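Local coordinates for cDNA FLJ56608, highly similar to Homo sapiens chloride channel, calcium activated, family member 1 (CLCA1), mRNA (Homo sapiens, PDB 6PYO), which may help mediate calcium-activated chloride conductance and regulate mucus production, this chain being its metal-binding von Willebrand factor type A domain, at residues Thr85-Gly90 with Gly115-Ile120. Residues are numbered along the deposited sequence; the frame is centred on the assembly and turned at random.
Sequences TSICSG and GEDNTI. With CA (calcium ion), chain C.
With CG anti to its backbone N (chi1 -178°), Asp117 sends its carboxylate to the first turn of helix 87-99, while Thr85, with OG1 beside its own N (chi1 -58°), turns that hydroxyl to the calcium ion and CG2 to Asp117. Ile87 N donates to Asp117 OD2 over 2.8 Å, nearly along the C-O axis and close to straight (162°). The other oxygen, Asp117 OD1, takes two bonds from Thr119: the backbone N, from above the carboxylate plane at 2.9 Å, closes an Asx turn, and OG1 uses the syn lone pair. One water completes the grip, accepting from Cys88 N and donating to both Asp117 OD2 and Thr119 OG1, so both oxygens are held and the carboxylate's rotation is fixed. An alanine at Asp117 would probably loosen the loop from the helix start, since the bond to Ile87 N and the Asx turn would both go.

Thr85 OG1 binds the calcium at 2.1 Å; with Ser16, Ser18 and two waters it forms the ion's shell in the metal-ion-dependent adhesion site (MIDAS) of this VWA domain. Thr85 CG2 rests 3.7 Å from Asp117 CB. On the side of helix 145-152, Ile87 CD1 meets Ile120 CD1 at 3.7 Å as the two side chains cross obliquely, with Leu150 touching both. Cys88 SG, disulfide-bonded to Cys123, lies 3.1 Å from Ile120 O. The buried carboxylate, facing the N-terminal end of a helix, is likely to be stabilised as an anion there, while the 115-120 loop reaches the ion through a calcium-bound water that donates to Glu116 O.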
ATOM      1  N   THR A  85     -10.058 -10.230   4.736  1.00 43.49           N
ATOM      2  CA  THR A  85      -9.659  -9.223   3.775  1.00 41.33           C
ATOM      3  C   THR A  85     -10.453  -7.947   4.010  1.00 44.55           C
ATOM      4  O   THR A  85     -11.684  -7.977   4.002  1.00 42.19           O
ATOM      5  CB  THR A  85      -9.884  -9.701   2.357  1.00 34.59           C
ATOM      6  OG1 THR A  85      -9.149 -10.911   2.135  1.00 32.68           O
ATOM      7  CG2 THR A  85      -9.370  -8.623   1.375  1.00 44.54           C
ATOM      8  N   SER A  86      -9.741  -6.816   4.190  1.00 38.74           N
ATOM      9  CA  SER A  86     -10.387  -5.502   4.140  1.00 39.07           C
ATOM     10  C   SER A  86      -9.391  -4.487   3.553  1.00 36.96           C
ATOM     11  O   SER A  86      -8.594  -3.880   4.272  1.00 36.80           O
ATOM     12  CB  SER A  86     -10.889  -5.078   5.513  1.00 41.47           C
ATOM     13  OG  SER A  86     -11.460  -3.783   5.452  1.00 42.81           O
ATOM     14  N   ILE A  87      -9.471  -4.298   2.233  1.00 36.71           N
ATOM     15  CA  ILE A  87      -8.665  -3.258   1.595  1.00 40.74           C
ATOM     16  C   ILE A  87      -8.926  -1.926   2.273  1.00 36.04           C
ATOM     17  O   ILE A  87      -7.999  -1.153   2.552  1.00 37.68           O
ATOM     18  CB  ILE A  87      -8.941  -3.203   0.082  1.00 44.17           C
ATOM     19  CG1 ILE A  87      -8.297  -4.432  -0.561  1.00 45.79           C
ATOM     20  CG2 ILE A  87      -8.405  -1.888  -0.481  1.00 46.51           C
ATOM     21  CD1 ILE A  87      -8.514  -4.567  -2.035  1.00 50.66           C
ATOM     22  N   CYS A  88     -10.195  -1.647   2.580  1.00 38.85           N
ATOM     23  CA  CYS A  88     -10.549  -0.339   3.110  1.00 41.05           C
ATOM     24  C   CYS A  88      -9.920  -0.101   4.464  1.00 41.50           C
ATOM     25  O   CYS A  88      -9.488   1.023   4.749  1.00 43.89           O
ATOM     26  CB  CYS A  88     -12.072  -0.168   3.171  1.00 47.83           C
ATOM     27  SG  CYS A  88     -12.792   0.190   1.520  1.00 66.87           S
ATOM     28  N   SER A  89      -9.835  -1.139   5.316  1.00 37.13           N
ATOM     29  CA  SER A  89      -9.121  -0.967   6.581  1.00 45.53           C
ATOM     30  C   SER A  89      -7.667  -0.576   6.347  1.00 36.40           C
ATOM     31  O   SER A  89      -7.094   0.209   7.114  1.00 35.30           O
ATOM     32  CB  SER A  89      -9.130  -2.254   7.427  1.00 42.41           C
ATOM     33  OG  SER A  89     -10.428  -2.789   7.538  1.00 52.24           O
ATOM     34  N   GLY A  90      -7.024  -1.216   5.357  1.00 34.04           N
ATOM     35  CA  GLY A  90      -5.641  -0.911   5.072  1.00 39.18           C
ATOM     36  C   GLY A  90      -5.462   0.513   4.571  1.00 37.46           C
ATOM     37  O   GLY A  90      -4.531   1.204   4.980  1.00 36.77           O
ATOM     38  N   GLY A 115      -6.775  -8.447  -4.666  1.00 38.55           N
ATOM     39  CA  GLY A 115      -7.989  -7.757  -5.046  1.00 42.70           C
ATOM     40  C   GLY A 115      -9.284  -8.494  -4.790  1.00 46.70           C
ATOM     41  O   GLY A 115     -10.343  -8.001  -5.189  1.00 50.22           O
ATOM     42  N   GLU A 116      -9.249  -9.619  -4.082  1.00 52.07           N
ATOM     43  CA  GLU A 116     -10.438 -10.433  -3.830  1.00 41.48           C
ATOM     44  C   GLU A 116     -11.171  -9.871  -2.619  1.00 45.99           C
ATOM     45  O   GLU A 116     -11.142 -10.420  -1.516  1.00 45.23           O
ATOM     46  CB  GLU A 116     -10.024 -11.882  -3.645  1.00 44.99           C
ATOM     47  CG  GLU A 116      -9.454 -12.419  -4.920  1.00 41.43           C
ATOM     48  CD  GLU A 116      -8.835 -13.777  -4.792  1.00 47.24           C
ATOM     49  OE1 GLU A 116      -8.911 -14.339  -3.685  1.00 53.99           O
ATOM     50  OE2 GLU A 116      -8.274 -14.279  -5.807  1.00 54.25           O
ATOM     51  N   ASP A 117     -11.853  -8.748  -2.854  1.00 45.52           N
ATOM     52  CA  ASP A 117     -12.543  -7.979  -1.823  1.00 51.60           C
ATOM     53  C   ASP A 117     -13.697  -7.247  -2.493  1.00 59.66           C
ATOM     54  O   ASP A 117     -13.470  -6.466  -3.425  1.00 55.08           O
ATOM     55  CB  ASP A 117     -11.584  -6.992  -1.171  1.00 50.18           C
ATOM     56  CG  ASP A 117     -12.228  -6.187  -0.061  1.00 53.76           C
ATOM     57  OD1 ASP A 117     -13.461  -6.302   0.190  1.00 53.30           O
ATOM     58  OD2 ASP A 117     -11.471  -5.419   0.572  1.00 46.89           O
ATOM     59  N   ASN A 118     -14.928  -7.503  -2.041  1.00 57.53           N
ATOM     60  CA  ASN A 118     -16.120  -6.923  -2.657  1.00 60.07           C
ATOM     61  C   ASN A 118     -16.706  -5.787  -1.821  1.00 54.09           C
ATOM     62  O   ASN A 118     -17.847  -5.366  -2.041  1.00 52.49           O
ATOM     63  CB  ASN A 118     -17.169  -8.020  -2.919  1.00 62.33           C
ATOM     64  CG  ASN A 118     -17.644  -8.714  -1.648  1.00 88.89           C
ATOM     65  OD1 ASN A 118     -16.969  -8.695  -0.620  1.00 95.77           O
ATOM     66  ND2 ASN A 118     -18.810  -9.346  -1.721  1.00 99.74           N
ATOM     67  N   THR A 119     -15.941  -5.280  -0.864  1.00 53.76           N
ATOM     68  CA  THR A 119     -16.385  -4.181  -0.024  1.00 53.75           C
ATOM     69  C   THR A 119     -15.601  -2.896  -0.271  1.00 46.01           C
ATOM     70  O   THR A 119     -15.685  -1.971   0.546  1.00 46.09           O
ATOM     71  CB  THR A 119     -16.272  -4.566   1.449  1.00 52.98           C
ATOM     72  OG1 THR A 119     -14.928  -4.355   1.905  1.00 53.61           O
ATOM     73  CG2 THR A 119     -16.645  -6.042   1.647  1.00 70.37           C
ATOM     74  N   ILE A 120     -14.869  -2.811  -1.382  1.00 50.13           N
ATOM     75  CA  ILE A 120     -13.947  -1.684  -1.585  1.00 56.84           C
ATOM     76  C   ILE A 120     -14.709  -0.369  -1.682  1.00 51.79           C
ATOM     77  O   ILE A 120     -14.283   0.646  -1.114  1.00 49.80           O
ATOM     78  CB  ILE A 120     -13.059  -1.905  -2.820  1.00 47.09           C
ATOM     79  CG1 ILE A 120     -12.243  -3.196  -2.685  1.00 50.98           C
ATOM     80  CG2 ILE A 120     -12.119  -0.710  -3.007  1.00 53.67           C
ATOM     81  CD1 ILE A 120     -11.481  -3.605  -3.932  1.00 51.65           C
TER
HETATM   82 CA    CA C 701      -8.017 -12.013   0.675  1.00 38.97          CA
HETATM   83  O   HOH W   1     -12.373  -3.291   1.931  1.00 48.90           O
HETATM   84  O   HOH W   2     -10.111 -12.497  -0.398  1.00 46.14           O
HETATM   85  O   HOH W   3      -7.264 -10.255  -0.718  1.00 36.31           O